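Local coordinates for protein aminopentol aminotransferase (Sphingopyxis macrogoltabida, PDB 6HBS) that removes the amino group of hydrolysed fumonisin B1 (aminopentol), passing it preferentially to pyruvate by means of a pyridoxal 5'-phosphate cofactor, at residues Ala190-Pro196 against Ala225-Asp231; Lys136-Lys142 against His166-Tyr172; Asp252-Trp256 against Ala268-Lys274. All blocks are in the same frame, centred on the assembly; numbering follows the deposited sequence.

Contact 1: Ala190-Pro196 against Ala225-Asp231; sequences AAVFATP and ALLVVDD. With PLP (pyridoxal-5'-phosphate), chain C.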
loop_
_atom_site.group_PDB
_atom_site.type_symbol
_atom_site.label_atom_id
_atom_site.label_comp_id
_atom_site.label_asym_id
_atom_site.label_seq_id
_atom_site.Cartn_x
_atom_site.Cartn_y
_atom_site.Cartn_z
ATOM N N ALA A 190 11.386 10.546 20.361
ATOM C CA ALA A 190 10.791 9.211 20.210
ATOM C C ALA A 190 11.689 8.351 19.317
ATOM O O ALA A 190 11.901 7.163 19.577
ATOM C CB ALA A 190 9.413 9.349 19.629
ATOM N N ALA A 191 12.233 8.963 18.254
ATOM C CA ALA A 191 13.064 8.252 17.304
ATOM C C ALA A 191 13.923 9.199 16.460
ATOM O O ALA A 191 13.575 10.374 16.272
ATOM C CB ALA A 191 12.185 7.435 16.401
ATOM N N VAL A 192 15.003 8.620 15.926
ATOM C CA VAL A 192 15.833 9.159 14.848
ATOM C C VAL A 192 15.647 8.268 13.609
ATOM O O VAL A 192 15.914 7.051 13.659
ATOM C CB VAL A 192 17.333 9.119 15.232
ATOM C CG1 VAL A 192 18.223 9.445 14.037
ATOM C CG2 VAL A 192 17.658 10.030 16.403
ATOM N N PHE A 193 15.223 8.868 12.510
ATOM C CA PHE A 193 15.193 8.218 11.210
ATOM C C PHE A 193 16.452 8.633 10.451
ATOM O O PHE A 193 16.771 9.852 10.386
ATOM C CB PHE A 193 13.979 8.647 10.384
ATOM C CG PHE A 193 12.681 7.971 10.741
ATOM C CD1 PHE A 193 12.087 8.163 11.973
ATOM C CD2 PHE A 193 12.045 7.138 9.821
ATOM C CE1 PHE A 193 10.881 7.546 12.286
ATOM C CE2 PHE A 193 10.846 6.525 10.137
ATOM C CZ PHE A 193 10.265 6.722 11.366
ATOM N N ALA A 194 17.131 7.634 9.873
ATOM C CA ALA A 194 18.262 7.833 8.968
ATOM C C ALA A 194 18.146 6.868 7.776
ATOM O O ALA A 194 17.960 5.693 7.976
ATOM C CB ALA A 194 19.532 7.595 9.732
ATOM N N THR A 195 18.307 7.383 6.552
ATOM C CA THR A 195 18.649 6.571 5.392
ATOM C C THR A 195 20.117 6.172 5.529
ATOM O O THR A 195 20.901 6.850 6.192
ATOM C CB THR A 195 18.368 7.295 4.073
ATOM O OG1 THR A 195 19.168 8.470 3.914
ATOM C CG2 THR A 195 16.909 7.646 3.941
ATOM N N PRO A 196 20.531 5.026 4.980
ATOM C CA PRO A 196 21.868 4.512 5.246
ATOM C C PRO A 196 22.973 5.240 4.471
ATOM O O PRO A 196 24.122 5.131 4.855
ATOM C CB PRO A 196 21.807 3.032 4.859
ATOM C CG PRO A 196 20.650 2.941 3.887
ATOM C CD PRO A 196 19.708 4.082 4.192
ATOM N N ALA A 225 15.415 6.670 22.918
ATOM C CA ALA A 225 14.821 6.881 21.590
ATOM C C ALA A 225 15.195 5.704 20.693
ATOM O O ALA A 225 16.253 5.132 20.868
ATOM C CB ALA A 225 15.327 8.154 20.979
ATOM N N LEU A 226 14.325 5.367 19.736
ATOM C CA LEU A 226 14.624 4.261 18.792
ATOM C C LEU A 226 15.374 4.789 17.580
ATOM O O LEU A 226 14.935 5.760 16.960
ATOM C CB LEU A 226 13.322 3.601 18.338
ATOM C CG LEU A 226 12.467 2.981 19.433
ATOM C CD1 LEU A 226 11.322 2.176 18.823
ATOM C CD2 LEU A 226 13.282 2.107 20.345
ATOM N N LEU A 227 16.441 4.071 17.207
ATOM C CA LEU A 227 17.150 4.288 15.958
ATOM C C LEU A 227 16.456 3.494 14.850
ATOM O O LEU A 227 16.340 2.275 14.933
ATOM C CB LEU A 227 18.617 3.862 16.064
ATOM C CG LEU A 227 19.432 4.105 14.797
ATOM C CD1 LEU A 227 19.353 5.560 14.372
ATOM C CD2 LEU A 227 20.873 3.668 14.970
ATOM N N VAL A 228 16.010 4.215 13.835
ATOM C CA VAL A 228 15.296 3.646 12.709
ATOM C C VAL A 228 16.138 3.864 11.449
ATOM O O VAL A 228 16.352 5.005 11.027
ATOM C CB VAL A 228 13.913 4.289 12.544
ATOM C CG1 VAL A 228 13.144 3.581 11.439
ATOM C CG2 VAL A 228 13.113 4.309 13.856
ATOM N N VAL A 229 16.577 2.772 10.813
ATOM C CA VAL A 229 17.250 2.910 9.522
ATOM C C VAL A 229 16.217 2.668 8.426
ATOM O O VAL A 229 15.604 1.608 8.390
ATOM C CB VAL A 229 18.450 1.968 9.407
ATOM C CG1 VAL A 229 18.931 1.837 7.976
ATOM C CG2 VAL A 229 19.582 2.419 10.304
ATOM N N ASP A 230 16.049 3.639 7.522
ATOM C CA ASP A 230 15.137 3.489 6.411
ATOM C C ASP A 230 15.896 2.855 5.241
ATOM O O ASP A 230 16.559 3.555 4.511
ATOM C CB ASP A 230 14.466 4.810 6.060
ATOM C CG ASP A 230 13.486 4.690 4.928
ATOM O OD1 ASP A 230 13.424 3.588 4.327
ATOM O OD2 ASP A 230 12.873 5.718 4.592
ATOM N N ASP A 231 15.745 1.530 5.088
ATOM C CA ASP A 231 16.451 0.737 4.092
ATOM C C ASP A 231 15.530 0.395 2.921
ATOM O O ASP A 231 15.830 -0.566 2.178
ATOM C CB ASP A 231 17.044 -0.533 4.682
ATOM C CG ASP A 231 18.556 -0.590 4.596
ATOM O OD1 ASP A 231 19.116 -0.088 3.577
ATOM O OD2 ASP A 231 19.155 -1.189 5.515
HETATM N N1 PLP C . 11.778 5.474 2.140
HETATM C C2 PLP C . 12.727 5.575 1.183
HETATM C C2A PLP C . 14.182 5.776 1.533
HETATM C C3 PLP C . 12.343 5.413 -0.216
HETATM O O3 PLP C . 13.266 5.494 -1.198
HETATM C C4 PLP C . 10.924 5.153 -0.549
HETATM C C4A PLP C . 10.572 4.976 -1.983
HETATM C C5 PLP C . 9.968 5.130 0.598
HETATM C C6 PLP C . 10.467 5.268 1.888
HETATM C C5A PLP C . 8.470 4.895 0.415
HETATM O O4P PLP C . 8.206 3.643 -0.268
HETATM P P PLP C . 6.856 3.639 -1.147
HETATM O O1P PLP C . 7.036 4.532 -2.289
HETATM O O2P PLP C . 5.801 4.177 -0.223
HETATM O O3P PLP C . 6.762 2.172 -1.507
#

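Contact 2: Lys136-Lys142 against His166-Tyr172; sequences KTILCAK and HVAYYTY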
loop_
_atom_site.group_PDB
_atom_site.type_symbol
_atom_site.label_atom_id
_atom_site.label_comp_id
_atom_site.label_asym_id
_atom_site.label_seq_id
_atom_site.Cartn_x
_atom_site.Cartn_y
_atom_site.Cartn_z
ATOM N N LYS A 136 7.060 12.634 21.771
ATOM C CA LYS A 136 6.428 13.134 20.571
ATOM C C LYS A 136 7.397 13.279 19.389
ATOM O O LYS A 136 6.944 13.131 18.235
ATOM C CB LYS A 136 5.780 14.487 20.843
ATOM C CG LYS A 136 4.627 14.447 21.829
ATOM C CD LYS A 136 4.003 15.791 21.993
ATOM C CE LYS A 136 2.851 15.797 22.966
ATOM N NZ LYS A 136 2.281 17.160 23.065
ATOM N N THR A 137 8.672 13.631 19.643
ATOM C CA THR A 137 9.488 14.216 18.578
ATOM C C THR A 137 10.162 13.119 17.746
ATOM O O THR A 137 10.861 12.240 18.253
ATOM C CB THR A 137 10.500 15.255 19.094
ATOM O OG1 THR A 137 9.783 16.295 19.777
ATOM C CG2 THR A 137 11.293 15.860 17.952
ATOM N N ILE A 138 9.972 13.230 16.436
ATOM C CA ILE A 138 10.645 12.371 15.462
ATOM C C ILE A 138 11.734 13.199 14.760
ATOM O O ILE A 138 11.443 14.243 14.200
ATOM C CB ILE A 138 9.619 11.802 14.459
ATOM C CG1 ILE A 138 8.578 10.942 15.174
ATOM C CG2 ILE A 138 10.319 11.041 13.349
ATOM C CD1 ILE A 138 9.069 9.616 15.672
ATOM N N LEU A 139 12.979 12.730 14.816
ATOM C CA LEU A 139 14.080 13.462 14.152
ATOM C C LEU A 139 14.347 12.881 12.758
ATOM O O LEU A 139 14.671 11.695 12.644
ATOM C CB LEU A 139 15.336 13.374 15.015
ATOM C CG LEU A 139 15.245 14.056 16.386
ATOM C CD1 LEU A 139 16.574 13.974 17.128
ATOM C CD2 LEU A 139 14.741 15.474 16.253
ATOM N N CYS A 140 14.293 13.732 11.731
ATOM C CA CYS A 140 14.625 13.324 10.356
ATOM C C CYS A 140 15.668 14.305 9.801
ATOM O O CYS A 140 15.787 15.435 10.280
ATOM C CB CYS A 140 13.380 13.315 9.471
ATOM S SG CYS A 140 12.122 12.155 10.078
ATOM N N ALA A 141 16.451 13.838 8.828
ATOM C CA ALA A 141 17.415 14.666 8.118
ATOM C C ALA A 141 16.660 15.606 7.183
ATOM O O ALA A 141 15.708 15.172 6.513
ATOM C CB ALA A 141 18.350 13.766 7.344
ATOM N N LYS A 142 17.084 16.884 7.114
ATOM C CA LYS A 142 16.555 17.834 6.154
ATOM C C LYS A 142 16.665 17.248 4.742
ATOM O O LYS A 142 17.734 16.765 4.355
ATOM C CB LYS A 142 17.365 19.135 6.113
ATOM C CG LYS A 142 17.202 20.036 7.315
ATOM C CD LYS A 142 18.196 21.209 7.350
ATOM C CE LYS A 142 18.177 21.948 8.679
ATOM N NZ LYS A 142 18.889 21.180 9.737
ATOM N N HIS A 166 5.473 17.772 15.192
ATOM C CA HIS A 166 6.372 17.043 16.086
ATOM C C HIS A 166 7.388 16.217 15.284
ATOM O O HIS A 166 7.829 15.196 15.740
ATOM C CB HIS A 166 5.571 16.199 17.093
ATOM C CG HIS A 166 4.888 17.048 18.111
ATOM N ND1 HIS A 166 5.611 17.875 18.971
ATOM C CD2 HIS A 166 3.580 17.273 18.363
ATOM C CE1 HIS A 166 4.750 18.547 19.735
ATOM N NE2 HIS A 166 3.504 18.208 19.373
ATOM N N VAL A 167 7.754 16.700 14.104
ATOM C CA VAL A 167 8.918 16.230 13.355
ATOM C C VAL A 167 9.931 17.372 13.389
ATOM O O VAL A 167 9.563 18.487 13.082
ATOM C CB VAL A 167 8.570 15.884 11.893
ATOM C CG1 VAL A 167 9.779 15.334 11.135
ATOM C CG2 VAL A 167 7.373 14.936 11.841
ATOM N N ALA A 168 11.158 17.070 13.782
ATOM C CA ALA A 168 12.237 18.055 13.798
ATOM C C ALA A 168 13.412 17.516 12.980
ATOM O O ALA A 168 13.485 16.329 12.730
ATOM C CB ALA A 168 12.649 18.385 15.217
ATOM N N TYR A 169 14.347 18.405 12.621
ATOM C CA TYR A 169 15.288 18.108 11.540
ATOM C C TYR A 169 16.714 18.326 12.023
ATOM O O TYR A 169 16.968 19.153 12.937
ATOM C CB TYR A 169 14.931 18.912 10.298
ATOM C CG TYR A 169 13.531 18.652 9.793
ATOM C CD1 TYR A 169 13.220 17.518 9.054
ATOM C CD2 TYR A 169 12.497 19.516 10.113
ATOM C CE1 TYR A 169 11.922 17.274 8.620
ATOM C CE2 TYR A 169 11.194 19.281 9.701
ATOM C CZ TYR A 169 10.906 18.163 8.939
ATOM O OH TYR A 169 9.616 17.941 8.549
ATOM N N TYR A 170 17.622 17.543 11.431
ATOM C CA TYR A 170 19.059 17.673 11.592
ATOM C C TYR A 170 19.682 17.613 10.187
ATOM O O TYR A 170 19.012 17.243 9.226
ATOM C CB TYR A 170 19.620 16.584 12.513
ATOM C CG TYR A 170 19.452 15.176 11.979
ATOM C CD1 TYR A 170 18.315 14.418 12.241
ATOM C CD2 TYR A 170 20.409 14.612 11.166
ATOM C CE1 TYR A 170 18.155 13.139 11.723
ATOM C CE2 TYR A 170 20.277 13.334 10.648
ATOM C CZ TYR A 170 19.144 12.589 10.919
ATOM O OH TYR A 170 19.022 11.337 10.346
ATOM N N THR A 171 20.960 17.980 10.079
ATOM C CA THR A 171 21.724 17.870 8.795
ATOM C C THR A 171 22.333 16.476 8.689
ATOM O O THR A 171 23.064 16.036 9.567
ATOM C CB THR A 171 22.828 18.931 8.707
ATOM O OG1 THR A 171 22.127 20.156 8.822
ATOM C CG2 THR A 171 23.617 18.886 7.414
ATOM N N TYR A 172 22.031 15.775 7.593
ATOM C CA TYR A 172 22.549 14.443 7.389
ATOM C C TYR A 172 24.075 14.492 7.444
ATOM O O TYR A 172 24.655 15.399 6.867
ATOM C CB TYR A 172 22.094 13.851 6.040
ATOM C CG TYR A 172 22.370 12.371 5.940
ATOM C CD1 TYR A 172 21.516 11.440 6.524
ATOM C CD2 TYR A 172 23.496 11.889 5.295
ATOM C CE1 TYR A 172 21.762 10.076 6.454
ATOM C CE2 TYR A 172 23.745 10.528 5.203
ATOM C CZ TYR A 172 22.868 9.615 5.767
ATOM O OH TYR A 172 23.152 8.284 5.733
HETATM O O HOH W 1 8.311 18.435 18.886
HETATM O O HOH W 2 20.264 16.923 5.588
HETATM O O HOH W 3 19.003 21.272 12.427
#

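Contact 3: Asp252-Trp256 against Ala268-Lys274; sequences DLSCW and ALLGSNK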
loop_
_atom_site.group_PDB
_atom_site.type_symbol
_atom_site.label_atom_id
_atom_site.label_comp_id
_atom_site.label_asym_id
_atom_site.label_seq_id
_atom_site.Cartn_x
_atom_site.Cartn_y
_atom_site.Cartn_z
ATOM N N ASP A 252 17.416 -0.128 16.039
ATOM C CA ASP A 252 16.329 -0.778 16.746
ATOM C C ASP A 252 15.247 -1.243 15.760
ATOM O O ASP A 252 14.696 -2.312 15.952
ATOM C CB ASP A 252 15.731 0.162 17.773
ATOM C CG ASP A 252 16.804 0.632 18.747
ATOM O OD1 ASP A 252 17.506 -0.235 19.242
ATOM O OD2 ASP A 252 16.985 1.840 18.900
ATOM N N LEU A 253 14.921 -0.409 14.771
ATOM C CA LEU A 253 13.952 -0.739 13.713
ATOM C C LEU A 253 14.640 -0.506 12.374
ATOM O O LEU A 253 15.427 0.406 12.228
ATOM C CB LEU A 253 12.715 0.167 13.780
ATOM C CG LEU A 253 11.920 0.227 15.085
ATOM C CD1 LEU A 253 10.780 1.209 14.968
ATOM C CD2 LEU A 253 11.380 -1.136 15.496
ATOM N N SER A 254 14.277 -1.297 11.380
ATOM C CA SER A 254 14.654 -1.009 10.009
ATOM C C SER A 254 13.422 -1.222 9.126
ATOM O O SER A 254 12.633 -2.150 9.357
ATOM C CB SER A 254 15.830 -1.858 9.566
ATOM O OG SER A 254 15.586 -3.239 9.790
ATOM N N CYS A 255 13.298 -0.366 8.119
ATOM C CA CYS A 255 12.226 -0.351 7.172
ATOM C C CYS A 255 12.755 -0.849 5.827
ATOM O O CYS A 255 13.852 -0.431 5.359
ATOM C CB CYS A 255 11.680 1.059 6.991
ATOM S SG CYS A 255 11.074 1.827 8.518
ATOM N N TRP A 256 11.972 -1.726 5.198
ATOM C CA TRP A 256 12.359 -2.419 3.977
ATOM C C TRP A 256 11.197 -2.375 2.988
ATOM O O TRP A 256 10.025 -2.292 3.381
ATOM C CB TRP A 256 12.724 -3.864 4.267
ATOM C CG TRP A 256 13.856 -4.031 5.218
ATOM C CD1 TRP A 256 13.806 -3.951 6.575
ATOM C CD2 TRP A 256 15.195 -4.391 4.885
ATOM N NE1 TRP A 256 15.042 -4.188 7.109
ATOM C CE2 TRP A 256 15.911 -4.471 6.102
ATOM C CE3 TRP A 256 15.875 -4.630 3.684
ATOM C CZ2 TRP A 256 17.259 -4.805 6.144
ATOM C CZ3 TRP A 256 17.211 -4.949 3.733
ATOM C CH2 TRP A 256 17.895 -5.011 4.942
ATOM N N ALA A 268 8.189 -4.036 4.714
ATOM C CA ALA A 268 8.361 -4.648 6.007
ATOM C C ALA A 268 8.935 -3.655 7.006
ATOM O O ALA A 268 9.777 -2.822 6.649
ATOM C CB ALA A 268 9.286 -5.835 5.934
ATOM N N LEU A 269 8.520 -3.848 8.258
ATOM C CA LEU A 269 9.180 -3.307 9.449
ATOM C C LEU A 269 9.851 -4.443 10.230
ATOM O O LEU A 269 9.178 -5.371 10.674
ATOM C CB LEU A 269 8.146 -2.575 10.300
ATOM C CG LEU A 269 8.730 -1.886 11.545
ATOM C CD1 LEU A 269 9.772 -0.872 11.127
ATOM C CD2 LEU A 269 7.643 -1.201 12.362
ATOM N N LEU A 270 11.171 -4.364 10.411
ATOM C CA LEU A 270 11.981 -5.333 11.201
ATOM C C LEU A 270 12.366 -4.669 12.522
ATOM O O LEU A 270 12.724 -3.495 12.522
ATOM C CB LEU A 270 13.221 -5.740 10.407
ATOM C CG LEU A 270 13.070 -6.868 9.374
ATOM C CD1 LEU A 270 13.039 -8.237 10.029
ATOM C CD2 LEU A 270 11.824 -6.672 8.536
ATOM N N GLY A 271 12.230 -5.388 13.640
ATOM C CA GLY A 271 12.388 -4.727 14.926
ATOM C C GLY A 271 13.012 -5.642 15.948
ATOM O O GLY A 271 12.866 -6.850 15.836
ATOM N N SER A 272 13.750 -5.052 16.893
ATOM C CA SER A 272 14.333 -5.789 17.986
ATOM C C SER A 272 13.271 -6.014 19.072
ATOM O O SER A 272 12.239 -5.337 19.123
ATOM C CB SER A 272 15.552 -5.078 18.528
ATOM O OG SER A 272 15.148 -3.988 19.312
ATOM N N ASN A 273 13.538 -6.981 19.945
ATOM C CA ASN A 273 12.661 -7.329 21.065
ATOM C C ASN A 273 12.356 -6.112 21.942
ATOM O O ASN A 273 11.302 -6.029 22.508
ATOM C CB ASN A 273 13.242 -8.504 21.853
ATOM C CG ASN A 273 12.897 -9.822 21.195
ATOM O OD1 ASN A 273 11.849 -9.932 20.559
ATOM N ND2 ASN A 273 13.774 -10.807 21.299
ATOM N N LYS A 274 13.265 -5.142 22.009
ATOM C CA LYS A 274 13.043 -3.942 22.829
ATOM C C LYS A 274 11.710 -3.276 22.445
ATOM O O LYS A 274 10.996 -2.748 23.320
ATOM C CB LYS A 274 14.248 -3.016 22.638
ATOM C CG LYS A 274 14.069 -1.576 23.084
ATOM C CD LYS A 274 15.384 -0.890 23.379
ATOM C CE LYS A 274 15.953 -0.208 22.160
ATOM N NZ LYS A 274 17.387 0.146 22.329
HETATM O O HOH W 4 17.327 -2.690 19.685
#

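Contact 1: Ala190-Pro196 against Ala225-Asp231
Ala190-Ala194 and Leu226-Asp230 lie side by side as parallel strands with their axes 25° apart, joined by five backbone hydrogen bonds from Leu226 N to Ala190 O (3.0 Å) up to Asp230 N to Ala194 O. Val228 spreads its methyls over two neighbours: CG1, anti to the backbone N (chi1 -175°), lies over one face of Phe193, 4.1 Å from the ring centroid, while CG2 meets Ala191 CB. Small Ala191 suits this face because helix 118-133 packs against it. On the opposite face Leu227 CD1 touches Val192 CG1 at 4.1 Å, close to helix 210-223. These are inner strands of the central sheet of the fold-type I aminotransferase domain, whose strand ends carry cofactor ligands. Here Asp230 OD2 stands 2.7 Å from PLP N1 and also bonds His146 ND1; OD1 takes the N-H of Val232, which helps fix the carboxylate. With an alanine in place of this aspartate, N1 and His146 would probably lose the oxygen they share, and the pyridine ring one of its anchors. Thr195 CG2 adds a methyl contact 4.1 Å from PLP C2A. The next rung would need an N-H from Pro196, but proline has none, and its CD sits 3.2 Å from Asp230 O instead.

Contact 2: Lys136-Lys142 against His166-Tyr172
The imidazole of His166 carries the aliphatic chain of Lys136 on one face, with CD 3.6 Å above the ring plane and set toward the rim; at its edge, in plane, a water joins ND1 (2.8 Å) to Thr137 OG1, which is also bonded to Asp188. The extended lysine chain suits this place because its methylenes can cover a ring at the border with the second subunit, where Leu160 and Ser162 of that subunit pack on the pair. The phenol of Tyr170 is covered on one face by the backbone of Ala141, whose CA lies 3.8 Å above the ring centre, and has Leu139 O at its edge, in plane; its OH is hydrogen-bonded to Phe193 O of the next strand but one. Its CG stands between the backbone N and the carbonyl carbon (chi1 63°), which folds the ring back over the neighbouring strand. Ala141 is small enough to allow this, and its CB also meets Tyr172 CB at 4.0 Å. Five backbone hydrogen bonds, such as Cys140 N to Ala168 O (2.9 Å), join the strands in parallel, Val167-Tyr170 being one of the two outermost strands of the large sheet within this chain. Leu139 CD2 rests on Ala168 CB at 3.7 Å, and helix 175-184 covers Leu139 and Tyr170. On the other face Cys140 SG touches Val167 CG1. At the C-terminal end Lys142 NZ is bridged by water to Tyr169 O. At the N-terminal end, Lys136 NZ comes within 4.0 Å of His166 NE2, and this proximity would probably disfavour a positive charge on the imidazole.

Contact 3: Asp252-Trp256 against Ala268-Lys274
Leu269 sets its CD1 into the angle between Leu253 CB (4.1 Å) and Cys255 SG (4.0 Å), a bump and hollow on one face of a beta hairpin made by Leu253-Trp256 and Ala268-Gly271. Its CG lies anti to the backbone N (chi1 -177°), which carries the branch toward the partner strand. In the class-III aminotransferase domain the second strand of this hairpin is the one that runs against its neighbours in the central sheet. Gly271 continues the same face opposite Leu253, whose CD2 comes 3.8 Å from Gly271 CA; a CB there would sit tightly against that methyl, consistent with a glycine at this position. Helix 118-133 packs on this face, touching Leu253, Cys255 and Leu269.

The opposite face is shaped around the indole of Trp256. Leu270 crosses it at about a right angle and sets CD2 against CD1 of the tryptophan at 3.9 Å, while Ala268, paired with Trp256, lays its single methyl beside the tryptophan CB. Trp256 NE1 donates to Ser254 OG at 2.9 Å; the small serine both receives this bond and gives Leu270 CB a place beside its oxygen, and OG is also bonded to His108. Phe102 meets the indole edge-to-face, and the ring of Phe236 makes a second, separate contact with it.

Polar groups close the far end. Asp252 is held by Arg217 at OD2 and by Lys274 at OD1, and a water spans OD1 and Ser272 OG. Bent at chi3 (90°), the lysine brings NZ to 3.1 Å from Asp252 OD1, approaching from above the carboxylate, 55° out of its plane.

How the contacts relate
All three contacts belong to one sheet, with contact 1 in the middle: its centre lies about 10 Å from those of contacts 2 and 3, which are about 19 Å apart and do not touch. Contact 2 joins it through Phe193 CD1 against Ile138 CG2 (3.6 Å) and a probable hydrogen bond from Tyr172 OH to Thr195 O (2.7 Å). Contact 3 joins it through Asp231 N to Cys255 O (2.7 Å) and Leu227 N to Asp252 OD2 (2.9 Å), both probable hydrogen bonds. Contact 1 reaches PLP directly, whereas Cys255 of contact 3 and Tyr172 of contact 2 have their nearest side-chain atoms about 7 and 10 Å from the cofactor.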